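Local structure of branched-chain-amino-acid aminotransferase (Pseudomonas aeruginosa, 6NST) at residues A[170-173]-A[174-178]; A[192-196]-A[197-201]. The protein probably transfers the amino group of leucine, isoleucine or valine to 2-oxoglutarate, as a pyridoxal-phosphate-dependent enzyme of branched-chain amino-acid metabolism. The protein carries 1 engineered substitution. All blocks are in the same frame, centred on the assembly; numbering follows the deposited sequence.

Interaction 1 comes first along the chain, in the last turns of helix 166-177; interaction 2 follows after strand 182-186, where strand 192-195 turns into strand 199-204. Their centres lie 15 Å apart. Strand 182-186 lies between them in sequence and in contact: it packs against the helix and pairs antiparallel with 192-195 in the mixed sheet. The two also meet directly, the CB of Leu-172 lying 3.8 Å from the OG of Ser-196, while that hydroxyl is hydrogen-bonded to Ser-168 O, earlier on the same helix. The helix is thereby fastened to the turn, whose Gly-197 lies about 8 Å from the side chain of Lys-160, by similarity the cofactor lysine, without cofactor attached here.

Interaction 1 of 2, residues A[170-173]-A[174-178]; sequences LALQ and EAISG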
ATOM      1  N   LEU A 170      21.955   4.136   3.907  1.00 21.85           N
ATOM      2  CA  LEU A 170      21.191   4.227   5.148  1.00 23.25           C
ATOM      3  C   LEU A 170      21.008   2.855   5.781  1.00 18.28           C
ATOM      4  O   LEU A 170      21.107   2.709   7.005  1.00 16.44           O
ATOM      5  CB  LEU A 170      19.834   4.881   4.881  1.00 17.70           C
ATOM      6  CG  LEU A 170      19.872   6.363   4.496  1.00 17.18           C
ATOM      7  CD1 LEU A 170      18.482   6.872   4.139  1.00 10.91           C
ATOM      8  CD2 LEU A 170      20.471   7.185   5.628  1.00 18.28           C
ATOM      9  N   ALA A 171      20.761   1.835   4.957  1.00 15.03           N
ATOM     10  CA  ALA A 171      20.518   0.492   5.471  1.00 14.31           C
ATOM     11  C   ALA A 171      21.804  -0.189   5.918  1.00 19.61           C
ATOM     12  O   ALA A 171      21.813  -0.890   6.936  1.00 12.48           O
ATOM     13  CB  ALA A 171      19.815  -0.352   4.411  1.00 10.35           C
ATOM     14  N   LEU A 172      22.896  -0.007   5.172  1.00 15.19           N
ATOM     15  CA  LEU A 172      24.158  -0.625   5.562  1.00 15.28           C
ATOM     16  C   LEU A 172      24.652  -0.063   6.889  1.00 22.49           C
ATOM     17  O   LEU A 172      25.098  -0.817   7.763  1.00 23.11           O
ATOM     18  CB  LEU A 172      25.213  -0.425   4.471  1.00 14.15           C
ATOM     19  CG  LEU A 172      26.603  -0.978   4.815  1.00 20.99           C
ATOM     20  CD1 LEU A 172      26.540  -2.481   5.060  1.00 25.07           C
ATOM     21  CD2 LEU A 172      27.624  -0.649   3.733  1.00 19.91           C
ATOM     22  N   GLN A 173      24.574   1.258   7.058  1.00 20.85           N
ATOM     23  CA  GLN A 173      24.984   1.870   8.316  1.00 18.14           C
ATOM     24  C   GLN A 173      24.141   1.358   9.479  1.00 16.19           C
ATOM     25  O   GLN A 173      24.657   1.148  10.583  1.00 21.24           O
ATOM     26  CB  GLN A 173      24.893   3.393   8.214  1.00 11.93           C
ATOM     27  CG  GLN A 173      25.386   4.117   9.452  1.00 28.46           C
ATOM     28  CD  GLN A 173      26.797   3.714   9.835  1.00 42.14           C
ATOM     29  OE1 GLN A 173      27.677   3.597   8.980  1.00 51.98           O
ATOM     30  NE2 GLN A 173      27.019   3.487  11.125  1.00 37.84           N
ATOM     31  N   GLU A 174      22.842   1.145   9.250  1.00 17.40           N
ATOM     32  CA  GLU A 174      21.992   0.602  10.304  1.00 19.34           C
ATOM     33  C   GLU A 174      22.429  -0.802  10.693  1.00 17.63           C
ATOM     34  O   GLU A 174      22.509  -1.129  11.883  1.00 20.61           O
ATOM     35  CB  GLU A 174      20.528   0.592   9.860  1.00 13.45           C
ATOM     36  CG  GLU A 174      19.598  -0.057  10.881  1.00 12.28           C
ATOM     37  CD  GLU A 174      18.166  -0.176  10.394  1.00 19.28           C
ATOM     38  OE1 GLU A 174      17.962  -0.416   9.185  1.00 27.71           O
ATOM     39  OE2 GLU A 174      17.246  -0.028  11.224  1.00 26.95           O
ATOM     40  N   ALA A 175      22.714  -1.649   9.700  1.00 14.34           N
ATOM     41  CA  ALA A 175      23.137  -3.013   9.989  1.00 18.10           C
ATOM     42  C   ALA A 175      24.459  -3.040  10.740  1.00 20.23           C
ATOM     43  O   ALA A 175      24.665  -3.898  11.605  1.00 32.99           O
ATOM     44  CB  ALA A 175      23.244  -3.814   8.693  1.00 13.01           C
ATOM     45  N   ILE A 176      25.359  -2.107  10.433  1.00 14.26           N
ATOM     46  CA  ILE A 176      26.648  -2.069  11.115  1.00 23.18           C
ATOM     47  C   ILE A 176      26.485  -1.556  12.541  1.00 26.57           C
ATOM     48  O   ILE A 176      27.045  -2.125  13.485  1.00 38.66           O
ATOM     49  CB  ILE A 176      27.648  -1.221  10.307  1.00 23.59           C
ATOM     50  CG1 ILE A 176      27.934  -1.891   8.960  1.00 20.91           C
ATOM     51  CG2 ILE A 176      28.932  -1.016  11.091  1.00 17.91           C
ATOM     52  CD1 ILE A 176      28.859  -1.096   8.061  1.00 25.35           C
ATOM     53  N   SER A 177      25.706  -0.485  12.725  1.00 12.65           N
ATOM     54  CA  SER A 177      25.480   0.044  14.067  1.00 18.21           C
ATOM     55  C   SER A 177      24.725  -0.936  14.955  1.00 16.99           C
ATOM     56  O   SER A 177      24.760  -0.797  16.181  1.00 24.34           O
ATOM     57  CB  SER A 177      24.723   1.374  13.995  1.00 11.93           C
ATOM     58  OG  SER A 177      23.440   1.208  13.413  1.00 20.20           O
ATOM     59  N   GLY A 178      24.051  -1.920  14.370  1.00 17.46           N
ATOM     60  CA  GLY A 178      23.386  -2.961  15.123  1.00 18.05           C
ATOM     61  C   GLY A 178      24.215  -4.197  15.374  1.00 18.47           C
ATOM     62  O   GLY A 178      23.716  -5.154  15.974  1.00 17.66           O
TER
HETATM   63  O   HOH W   1      19.737  -1.845   7.851  1.00 23.83           O
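Residues Leu-170 to Gln-173 meet Glu-174 to Gly-178 along a single alpha-helix, the C-terminal part of helix 166-177, in a local contact between neighbouring turns. This helix is the crossover of a beta-alpha-beta unit with strands 140-145 and 182-186, and its small side chains face the second strand: Ala-171 packs on Ala-183 and Met-185, and Ala-175 on Ala-183. Four successive i to i+4 bonds cross the join. Glu-174 N hydrogen-bonds to Leu-170 O, Ala-175 N to Ala-171 O, Ile-176 N to Leu-172 O, and Ser-177 N to Gln-173 O, the last at 2.9 Å and nearly straight (167°). On another side, Leu-172 and Ile-176 make the apolar contact one turn apart. The CD1 methyl of Ile-176 reaches Leu-172 CG at 4.0 Å, the two chains crossing at a slant, while Ile-176 CG1 rests 3.3 Å from the Leu-172 O that its own backbone N-H engages. Glu-174 leaves the helix with CG opposite its backbone N (chi1 176°) and the chain stretched beyond. A water whose oxygen lies 2.6 Å from Glu-174 OE1 bridges the carboxylate to Ala-171 O, a carbonyl already used by the helix ladder. The other oxygen, OE2, is hydrogen-bonded to Ser-146 OG. At the helix end, Arg-143 of the second subunit donates to both Glu-174 O and Ser-177 OG, which places this terminus at the interface with that subunit. The Ser-177 OG stands between its backbone N and carbonyl carbon (chi1 62°), turned to the carbonyls of the preceding turn, and its one proton could go to either of two: Glu-174 O lies 2.9 Å from OG, and Gln-173 O 3.1 Å.

Interaction 2 of 2, residues A[192-196]-A[197-201]; sequences VAEGS and GENIF
Glu-194 meets Glu-198 and Asn-199 across a tight, buried turn between strand 192-195, which is weakly bonded, and strand 199-204. The sequence Glu-Gly-Ser-Gly-Glu-Asn-Ile-Phe is consistent with the class-IV aminotransferase signature. At its base, Glu-194 CB sits 3.2 Å from Glu-198 O. CG stands between the backbone N and the carbonyl carbon (chi1 49°), and beyond it the chain runs extended past Cys-216. At the tip the two oxygens part: OE1 accepts from Leu-217 N, and OE2 forms a salt bridge with Arg-149. Leu-217 O in turn holds Asn-199 ND2, so the same backbone residue serves both arms of the turn. The backbone closes the turn through one short bond, Gly-195 N to Glu-198 O at 2.6 Å; the donor lies nearly in line with the C=O, though the N-H...O angle is bent to 147°. The N-to-C directions of 192-195 and 199-201 make 116°, far from antiparallel, and a water bridges the arms: it donates to Ala-193 O at 2.7 Å and accepts from Asn-199 ND2 and Ile-200 N. Farther along, Val-192 CG1 touches Ile-200 CG2 at 3.8 Å, the side chains crossing at about a right angle. The Glu-198 chain bends at chi2 and brings OE1 back toward the turn, 3.6 Å from the CA of Gly-195, which has no side chain, and within a weak bond of Gly-197 N. Its OE2 is close to Glu-182 OE2, a nearness of like charges that would tend to raise the pKa of one of the two acids.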
ATOM      1  N   VAL A 192      11.077 -10.140   0.929  1.00 10.10           N
ATOM      2  CA  VAL A 192      12.522  -9.991   0.810  1.00 18.00           C
ATOM      3  C   VAL A 192      12.880  -9.591  -0.614  1.00 14.62           C
ATOM      4  O   VAL A 192      12.412 -10.198  -1.585  1.00 15.89           O
ATOM      5  CB  VAL A 192      13.231 -11.291   1.217  1.00 24.47           C
ATOM      6  CG1 VAL A 192      14.734 -11.172   1.005  1.00 16.54           C
ATOM      7  CG2 VAL A 192      12.920 -11.630   2.666  1.00 20.62           C
ATOM      8  N   ALA A 193      13.717  -8.564  -0.746  1.00 13.63           N
ATOM      9  CA  ALA A 193      14.175  -8.094  -2.046  1.00 13.60           C
ATOM     10  C   ALA A 193      15.637  -8.443  -2.296  1.00 20.61           C
ATOM     11  O   ALA A 193      15.946  -9.192  -3.227  1.00 17.50           O
ATOM     12  CB  ALA A 193      13.959  -6.578  -2.163  1.00 10.47           C
ATOM     13  N   GLU A 194      16.545  -7.929  -1.475  1.00 10.60           N
ATOM     14  CA  GLU A 194      17.977  -8.081  -1.703  1.00 20.62           C
ATOM     15  C   GLU A 194      18.712  -7.609  -0.454  1.00 23.86           C
ATOM     16  O   GLU A 194      18.097  -7.193   0.534  1.00 28.31           O
ATOM     17  CB  GLU A 194      18.418  -7.289  -2.937  1.00 21.39           C
ATOM     18  CG  GLU A 194      17.910  -5.852  -2.950  1.00 26.67           C
ATOM     19  CD  GLU A 194      18.286  -5.105  -4.215  1.00 49.38           C
ATOM     20  OE1 GLU A 194      19.136  -5.609  -4.980  1.00 58.27           O
ATOM     21  OE2 GLU A 194      17.728  -4.011  -4.445  1.00 56.66           O
ATOM     22  N   GLY A 195      20.037  -7.685  -0.504  1.00 16.79           N
ATOM     23  CA  GLY A 195      20.874  -7.012   0.462  1.00 13.36           C
ATOM     24  C   GLY A 195      21.000  -5.539   0.123  1.00 17.42           C
ATOM     25  O   GLY A 195      20.341  -5.014  -0.776  1.00 21.95           O
ATOM     26  N   SER A 196      21.873  -4.858   0.867  1.00 17.69           N
ATOM     27  CA  SER A 196      22.102  -3.442   0.599  1.00 31.84           C
ATOM     28  C   SER A 196      22.653  -3.222  -0.804  1.00 31.27           C
ATOM     29  O   SER A 196      22.361  -2.198  -1.432  1.00 34.97           O
ATOM     30  CB  SER A 196      23.051  -2.853   1.640  1.00 45.33           C
ATOM     31  OG  SER A 196      23.333  -1.492   1.371  1.00 64.50           O
ATOM     32  N   GLY A 197      23.442  -4.164  -1.311  1.00 30.06           N
ATOM     33  CA  GLY A 197      23.953  -4.081  -2.664  1.00 29.93           C
ATOM     34  C   GLY A 197      24.230  -5.444  -3.263  1.00 29.88           C
ATOM     35  O   GLY A 197      25.049  -5.574  -4.177  1.00 37.19           O
ATOM     36  N   GLU A 198      23.554  -6.472  -2.748  1.00 25.59           N
ATOM     37  CA  GLU A 198      23.732  -7.839  -3.215  1.00 26.36           C
ATOM     38  C   GLU A 198      22.374  -8.503  -3.367  1.00 17.51           C
ATOM     39  O   GLU A 198      21.439  -8.211  -2.618  1.00 29.11           O
ATOM     40  CB  GLU A 198      24.590  -8.678  -2.250  1.00 29.47           C
ATOM     41  CG  GLU A 198      25.862  -8.010  -1.758  1.00 40.01           C
ATOM     42  CD  GLU A 198      25.622  -7.109  -0.561  1.00 42.91           C
ATOM     43  OE1 GLU A 198      24.486  -7.091  -0.040  1.00 32.84           O
ATOM     44  OE2 GLU A 198      26.573  -6.417  -0.142  1.00 49.37           O
ATOM     45  N   ASN A 199      22.271  -9.400  -4.343  1.00 21.56           N
ATOM     46  CA  ASN A 199      21.111 -10.273  -4.437  1.00 12.14           C
ATOM     47  C   ASN A 199      21.240 -11.407  -3.428  1.00 21.42           C
ATOM     48  O   ASN A 199      22.345 -11.853  -3.104  1.00 33.40           O
ATOM     49  CB  ASN A 199      20.964 -10.837  -5.852  1.00 23.84           C
ATOM     50  CG  ASN A 199      20.492  -9.794  -6.850  1.00 25.65           C
ATOM     51  OD1 ASN A 199      21.297  -9.149  -7.524  1.00 28.94           O
ATOM     52  ND2 ASN A 199      19.179  -9.626  -6.950  1.00 31.61           N
ATOM     53  N   ILE A 200      20.100 -11.870  -2.921  1.00 20.87           N
ATOM     54  CA  ILE A 200      20.069 -12.846  -1.840  1.00 13.93           C
ATOM     55  C   ILE A 200      19.489 -14.155  -2.358  1.00 15.19           C
ATOM     56  O   ILE A 200      18.588 -14.162  -3.206  1.00 16.84           O
ATOM     57  CB  ILE A 200      19.277 -12.317  -0.624  1.00 19.56           C
ATOM     58  CG1 ILE A 200      19.448 -13.249   0.580  1.00 21.52           C
ATOM     59  CG2 ILE A 200      17.807 -12.128  -0.966  1.00 10.66           C
ATOM     60  CD1 ILE A 200      18.997 -12.640   1.895  1.00 13.68           C
ATOM     61  N   PHE A 201      20.031 -15.264  -1.863  1.00 13.17           N
ATOM     62  CA  PHE A 201      19.565 -16.603  -2.188  1.00 17.28           C
ATOM     63  C   PHE A 201      19.380 -17.384  -0.896  1.00 14.04           C
ATOM     64  O   PHE A 201      20.079 -17.148   0.090  1.00 24.30           O
ATOM     65  CB  PHE A 201      20.556 -17.357  -3.090  1.00 19.34           C
ATOM     66  CG  PHE A 201      20.642 -16.828  -4.496  1.00 24.81           C
ATOM     67  CD1 PHE A 201      21.311 -15.647  -4.772  1.00 16.96           C
ATOM     68  CD2 PHE A 201      20.081 -17.535  -5.548  1.00 19.16           C
ATOM     69  CE1 PHE A 201      21.399 -15.171  -6.068  1.00 19.28           C
ATOM     70  CE2 PHE A 201      20.165 -17.065  -6.844  1.00 23.09           C
ATOM     71  CZ  PHE A 201      20.826 -15.881  -7.105  1.00 18.57           C
TER
HETATM   72  O   HOH W   2      17.794 -10.619  -4.581  1.00 19.89           O